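Local atomic coordinates of 75aa long hypothetical regulatory protein AsnC (Pyrococcus horikoshii, PDB entry 2CVI), a protein that is of unknown function but, as a stand-alone Lrp/AsnC ligand-binding domain that pairs with a second copy of itself, probably senses a small molecule. Residues E17-L22 with K29-V34; L23-V28 with T57-K62. All coordinates share one frame; numbering follows the deposited sequence.

Contact 1 of 2, residues E17-L22 with K29-V34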
loop_
_atom_site.group_PDB
_atom_site.type_symbol
_atom_site.label_atom_id
_atom_site.label_comp_id
_atom_site.label_asym_id
_atom_site.label_seq_id
_atom_site.Cartn_x
_atom_site.Cartn_y
_atom_site.Cartn_z
ATOM N N GLU A 17 -4.876 16.587 6.808
ATOM C CA GLU A 17 -6.167 17.249 6.547
ATOM C C GLU A 17 -6.960 16.387 5.589
ATOM O O GLU A 17 -8.151 16.125 5.802
ATOM C CB GLU A 17 -5.972 18.628 5.888
ATOM C CG GLU A 17 -7.252 19.164 5.199
ATOM C CD GLU A 17 -7.059 20.489 4.450
ATOM O OE1 GLU A 17 -7.901 20.818 3.589
ATOM O OE2 GLU A 17 -6.084 21.211 4.721
ATOM N N VAL A 18 -6.288 15.979 4.517
ATOM C CA VAL A 18 -6.861 15.122 3.487
ATOM C C VAL A 18 -7.125 13.739 4.081
ATOM O O VAL A 18 -8.147 13.142 3.814
ATOM C CB VAL A 18 -5.877 14.964 2.249
ATOM C CG1 VAL A 18 -6.288 13.762 1.376
ATOM C CG2 VAL A 18 -5.903 16.243 1.407
ATOM N N MET A 19 -6.169 13.234 4.859
ATOM C CA MET A 19 -6.279 11.909 5.479
ATOM C C MET A 19 -7.551 11.877 6.337
ATOM O O MET A 19 -8.326 10.933 6.284
ATOM C CB MET A 19 -5.025 11.640 6.337
ATOM C CG MET A 19 -4.138 10.405 5.974
ATOM S SD MET A 19 -3.986 9.256 7.418
ATOM C CE MET A 19 -3.665 10.359 8.765
ATOM N N GLU A 20 -7.797 12.926 7.107
ATOM C CA GLU A 20 -9.001 12.904 7.918
ATOM C C GLU A 20 -10.266 13.037 7.098
ATOM O O GLU A 20 -11.284 12.408 7.413
ATOM C CB GLU A 20 -8.925 13.942 9.017
ATOM C CG GLU A 20 -7.882 13.527 10.062
ATOM C CD GLU A 20 -7.971 12.030 10.431
ATOM O OE1 GLU A 20 -7.051 11.264 10.041
ATOM O OE2 GLU A 20 -8.962 11.620 11.103
ATOM N N LYS A 21 -10.231 13.833 6.029
ATOM C CA LYS A 21 -11.413 13.920 5.189
ATOM C C LYS A 21 -11.626 12.591 4.491
ATOM O O LYS A 21 -12.763 12.167 4.289
ATOM C CB LYS A 21 -11.285 15.001 4.121
ATOM C CG LYS A 21 -11.453 16.424 4.641
ATOM C CD LYS A 21 -11.346 17.403 3.444
ATOM C CE LYS A 21 -11.654 18.845 3.848
ATOM N NZ LYS A 21 -10.629 19.523 4.683
ATOM N N LEU A 22 -10.527 11.937 4.109
ATOM C CA LEU A 22 -10.638 10.646 3.438
ATOM C C LEU A 22 -11.182 9.584 4.366
ATOM O O LEU A 22 -12.088 8.870 4.015
ATOM C CB LEU A 22 -9.275 10.184 2.873
ATOM C CG LEU A 22 -8.743 10.955 1.666
ATOM C CD1 LEU A 22 -7.304 10.567 1.435
ATOM C CD2 LEU A 22 -9.599 10.657 0.452
ATOM N N LYS A 29 -11.314 2.692 4.035
ATOM C CA LYS A 29 -11.173 1.811 5.183
ATOM C C LYS A 29 -9.923 2.008 5.993
ATOM O O LYS A 29 -9.924 1.769 7.213
ATOM C CB LYS A 29 -11.265 0.349 4.746
ATOM C CG LYS A 29 -12.529 0.038 3.927
ATOM C CD LYS A 29 -13.823 0.557 4.600
ATOM C CE LYS A 29 -15.119 0.395 3.745
ATOM N NZ LYS A 29 -15.609 -0.979 3.653
ATOM N N GLU A 30 -8.847 2.436 5.334
ATOM C CA GLU A 30 -7.574 2.673 6.007
ATOM C C GLU A 30 -6.865 3.750 5.213
ATOM O O GLU A 30 -7.068 3.862 4.007
ATOM C CB GLU A 30 -6.647 1.447 5.952
ATOM C CG GLU A 30 -7.257 0.198 6.497
ATOM C CD GLU A 30 -6.396 -1.015 6.250
ATOM O OE1 GLU A 30 -5.201 -0.864 5.914
ATOM O OE2 GLU A 30 -6.925 -2.133 6.407
ATOM N N ALA A 31 -6.043 4.535 5.896
ATOM C CA ALA A 31 -5.262 5.586 5.254
ATOM C C ALA A 31 -3.937 5.721 6.011
ATOM O O ALA A 31 -3.863 5.577 7.256
ATOM C CB ALA A 31 -5.995 6.922 5.282
ATOM N N TYR A 32 -2.868 5.966 5.250
ATOM C CA TYR A 32 -1.547 6.129 5.827
ATOM C C TYR A 32 -0.788 7.238 5.158
ATOM O O TYR A 32 -0.708 7.292 3.934
ATOM C CB TYR A 32 -0.707 4.880 5.620
ATOM C CG TYR A 32 -1.336 3.620 6.125
ATOM C CD1 TYR A 32 -0.954 3.069 7.340
ATOM C CD2 TYR A 32 -2.283 2.955 5.355
ATOM C CE1 TYR A 32 -1.527 1.840 7.773
ATOM C CE2 TYR A 32 -2.846 1.756 5.768
ATOM C CZ TYR A 32 -2.464 1.214 6.970
ATOM O OH TYR A 32 -3.079 0.029 7.329
ATOM N N VAL A 33 -0.245 8.125 5.972
ATOM C CA VAL A 33 0.697 9.144 5.468
ATOM C C VAL A 33 2.001 8.353 5.335
ATOM O O VAL A 33 2.424 7.622 6.248
ATOM C CB VAL A 33 0.889 10.272 6.480
ATOM C CG1 VAL A 33 1.976 11.226 5.994
ATOM C CG2 VAL A 33 -0.427 11.001 6.658
ATOM N N VAL A 34 2.671 8.506 4.196
ATOM C CA VAL A 34 3.898 7.762 3.941
ATOM C C VAL A 34 4.946 8.612 3.253
ATOM O O VAL A 34 4.656 9.702 2.679
ATOM C CB VAL A 34 3.685 6.525 2.986
ATOM C CG1 VAL A 34 2.874 5.429 3.712
ATOM C CG2 VAL A 34 2.924 6.962 1.706
#
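M19 and A31 bring helix 17-22 and strand 29-33 together, the two running almost exactly antiparallel (177°) with their axes 8.8 Å apart at the closest point. Their CA atoms are the nearest pair across the contact, at 6.4 Å, a close spacing that the small methyl of A31 permits. The chi1 of M19, -120°, lies away from the staggered positions and lets the sulfur reach across to the strand over A31, while the bends further out leave CE beside V33. SD thus rests on A31, 3.7 Å from CB and equally far from the carbonyl oxygen of the same residue. Further along the strand, V33 offers a single branch: CG2 lies 3.8 Å from CG of M19 and 3.9 Å from its terminal CE, the two side chains crossing at about a right angle. The polar side chains do not pair across these two segments: K21 NZ bridges to E17 OE1 one turn back along the helix at 3.2 Å, while the hydroxyl of Y32 meets OE1 of E30 at 2.7 Å from above the carboxylate plane. Y32 projects away from the helix; its hydroxyl also hydrogen-bonds K43 of the second subunit, and its ring packs edge-to-face with F5 of that subunit. At the start of the strand K29 and E30 form a classic beta bulge opposite K43. Helix 15-23 is the beta-alpha-beta crossover from strand 2-10 to strand 28-33, with 40-46 between them, and the sheet order 2-3-1-4 is that of the ferredoxin-like fold of the dimeric alpha-beta barrel clan.

Contact 2 of 2, residues L23-V28 with T57-K62. With K (potassium ion), chain C.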
loop_
_atom_site.group_PDB
_atom_site.type_symbol
_atom_site.label_atom_id
_atom_site.label_comp_id
_atom_site.label_asym_id
_atom_site.label_seq_id
_atom_site.Cartn_x
_atom_site.Cartn_y
_atom_site.Cartn_z
ATOM N N LEU A 23 -10.613 9.487 5.570
ATOM C CA LEU A 23 -11.054 8.473 6.506
ATOM C C LEU A 23 -12.527 8.599 6.871
ATOM O O LEU A 23 -13.168 7.615 7.232
ATOM C CB LEU A 23 -10.195 8.531 7.771
ATOM C CG LEU A 23 -8.946 7.673 7.610
ATOM C CD1 LEU A 23 -7.980 7.965 8.775
ATOM C CD2 LEU A 23 -9.346 6.177 7.510
ATOM N N ALA A 24 -13.070 9.814 6.770
ATOM C CA ALA A 24 -14.479 10.023 7.110
ATOM C C ALA A 24 -15.401 9.490 6.027
ATOM O O ALA A 24 -16.596 9.326 6.233
ATOM C CB ALA A 24 -14.744 11.503 7.354
ATOM N N MET A 25 -14.825 9.195 4.858
ATOM C CA MET A 25 -15.659 8.696 3.760
ATOM C C MET A 25 -15.947 7.222 3.934
ATOM O O MET A 25 -15.064 6.420 4.257
ATOM C CB MET A 25 -14.982 8.931 2.406
ATOM C CG MET A 25 -14.755 10.378 2.076
ATOM S SD MET A 25 -13.765 10.634 0.607
ATOM C CE MET A 25 -13.699 12.455 0.587
ATOM N N PRO A 26 -17.197 6.818 3.695
ATOM C CA PRO A 26 -17.516 5.408 3.870
ATOM C C PRO A 26 -16.703 4.386 3.057
ATOM O O PRO A 26 -16.441 3.290 3.519
ATOM C CB PRO A 26 -19.035 5.371 3.613
ATOM C CG PRO A 26 -19.248 6.464 2.682
ATOM C CD PRO A 26 -18.356 7.577 3.186
ATOM N N GLU A 27 -16.277 4.777 1.868
ATOM C CA GLU A 27 -15.500 3.877 1.041
ATOM C C GLU A 27 -14.086 3.634 1.582
ATOM O O GLU A 27 -13.481 2.610 1.279
ATOM C CB GLU A 27 -15.333 4.458 -0.357
ATOM C CG GLU A 27 -16.618 4.577 -1.150
ATOM C CD GLU A 27 -17.399 5.847 -0.867
ATOM O OE1 GLU A 27 -16.968 6.696 -0.022
ATOM O OE2 GLU A 27 -18.458 5.979 -1.521
ATOM N N VAL A 28 -13.562 4.613 2.322
ATOM C CA VAL A 28 -12.201 4.560 2.813
ATOM C C VAL A 28 -12.093 3.771 4.098
ATOM O O VAL A 28 -12.693 4.154 5.121
ATOM C CB VAL A 28 -11.620 5.969 2.998
ATOM C CG1 VAL A 28 -10.222 5.882 3.615
ATOM C CG2 VAL A 28 -11.567 6.671 1.647
ATOM N N THR A 57 -12.340 9.524 -9.852
ATOM C CA THR A 57 -12.349 10.704 -10.716
ATOM C C THR A 57 -13.264 11.837 -10.246
ATOM O O THR A 57 -12.977 13.024 -10.517
ATOM C CB THR A 57 -12.658 10.300 -12.160
ATOM O OG1 THR A 57 -14.022 9.911 -12.219
ATOM C CG2 THR A 57 -11.764 9.112 -12.627
ATOM N N GLU A 58 -14.305 11.513 -9.494
ATOM C CA GLU A 58 -15.181 12.558 -8.967
ATOM C C GLU A 58 -14.928 12.952 -7.520
ATOM O O GLU A 58 -14.668 14.118 -7.242
ATOM C CB GLU A 58 -16.645 12.174 -9.081
ATOM C CG GLU A 58 -17.066 11.724 -10.472
ATOM C CD GLU A 58 -18.550 11.357 -10.526
ATOM O OE1 GLU A 58 -18.957 10.502 -11.342
ATOM O OE2 GLU A 58 -19.331 11.937 -9.754
ATOM N N LYS A 59 -15.018 11.991 -6.606
ATOM C CA LYS A 59 -14.845 12.327 -5.191
ATOM C C LYS A 59 -13.479 12.906 -4.871
ATOM O O LYS A 59 -13.383 13.878 -4.135
ATOM C CB LYS A 59 -15.112 11.102 -4.321
ATOM C CG LYS A 59 -15.396 11.451 -2.865
ATOM C CD LYS A 59 -16.473 10.516 -2.323
ATOM C CE LYS A 59 -16.989 10.915 -0.961
ATOM N NZ LYS A 59 -17.871 9.825 -0.397
ATOM N N ILE A 60 -12.416 12.321 -5.414
ATOM C CA ILE A 60 -11.083 12.838 -5.137
ATOM C C ILE A 60 -10.902 14.260 -5.667
ATOM O O ILE A 60 -10.166 15.047 -5.065
ATOM C CB ILE A 60 -9.987 11.913 -5.705
ATOM C CG1 ILE A 60 -10.015 10.586 -4.938
ATOM C CG2 ILE A 60 -8.598 12.578 -5.581
ATOM C CD1 ILE A 60 -9.929 10.711 -3.429
ATOM N N ARG A 61 -11.589 14.614 -6.759
ATOM C CA ARG A 61 -11.480 15.978 -7.263
ATOM C C ARG A 61 -12.111 17.044 -6.360
ATOM O O ARG A 61 -11.948 18.243 -6.613
ATOM C CB ARG A 61 -12.042 16.054 -8.704
ATOM C CG ARG A 61 -10.994 15.659 -9.719
ATOM C CD ARG A 61 -11.475 15.954 -11.149
ATOM N NE ARG A 61 -10.414 15.823 -12.131
ATOM C CZ ARG A 61 -10.128 14.683 -12.766
ATOM N NH1 ARG A 61 -10.850 13.589 -12.492
ATOM N NH2 ARG A 61 -9.157 14.651 -13.692
ATOM N N LYS A 62 -12.822 16.625 -5.311
ATOM C CA LYS A 62 -13.391 17.596 -4.356
ATOM C C LYS A 62 -12.271 18.099 -3.454
ATOM O O LYS A 62 -12.452 19.087 -2.737
ATOM C CB LYS A 62 -14.497 16.953 -3.485
ATOM C CG LYS A 62 -15.714 16.478 -4.290
ATOM C CD LYS A 62 -16.811 15.855 -3.420
ATOM C CE LYS A 62 -17.394 16.888 -2.486
ATOM N NZ LYS A 62 -17.665 18.155 -3.216
HETATM K K K C . -14.281 5.334 6.619
HETATM O O HOH W 1 -17.281 6.536 7.069
HETATM O O HOH W 2 -19.154 8.225 -2.714
#
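The ammonium of K59 is gripped by E27 both directly and through water: NZ lies 3.3 Å from OE1 in a salt bridge whose hydrogen bond is weak, and donates to a water at 3.1 Å. That water in turn donates to the other carboxylate oxygen, OE2 of E27, at 2.6 Å, so both oxygens of the acid are engaged by one charged group and its water. The two side chains come from opposite directions; E27 bends at chi2 (85°), turning its carboxylate toward the incoming lysine. Alongside, M25 and K59 slide past each other in opposite senses. The extended thioether of M25 lies against the lysine methylenes, SD coming to 3.6 Å from CE and 3.9 Å from CG, and the M25 side chain also touches F55 of helix 49-59. Behind this surface the loop carries a potassium ion, held by the carbonyl oxygens of L23 at 2.6 Å, M25 at 2.7 Å and V28 at 2.5 Å. A type I turn from M25 to V28 gathers two of these carbonyls onto the ion. Carbonyls of this short loop thus serve the metal and its side chains the lysine. The contact therefore combines a thioether laid alongside the lysine methylenes with a water-supported ion pair at the ammonium, which probably keeps that group charged.

The segments alternate along the chain: 17-22, 23-28, 29-34 and then, after a long gap, 57-62. Contacts 1 and 2 are centred about 10 Å apart and share one continuous run, in which helix 15-23, the potassium-binding loop and strand 28-33 follow one another. Contact 1 ties that helix to the strand; contact 2 ties the intervening loop to the end of helix 49-59. They touch directly, L22 CD2 lying 3.9 Å from I60 CD1 and A31 CB 3.8 Å from L23 CG. A single helix-loop-strand run is thus fastened both to itself and to the end of helix 49-59, with both helices on one face of the antiparallel sheet.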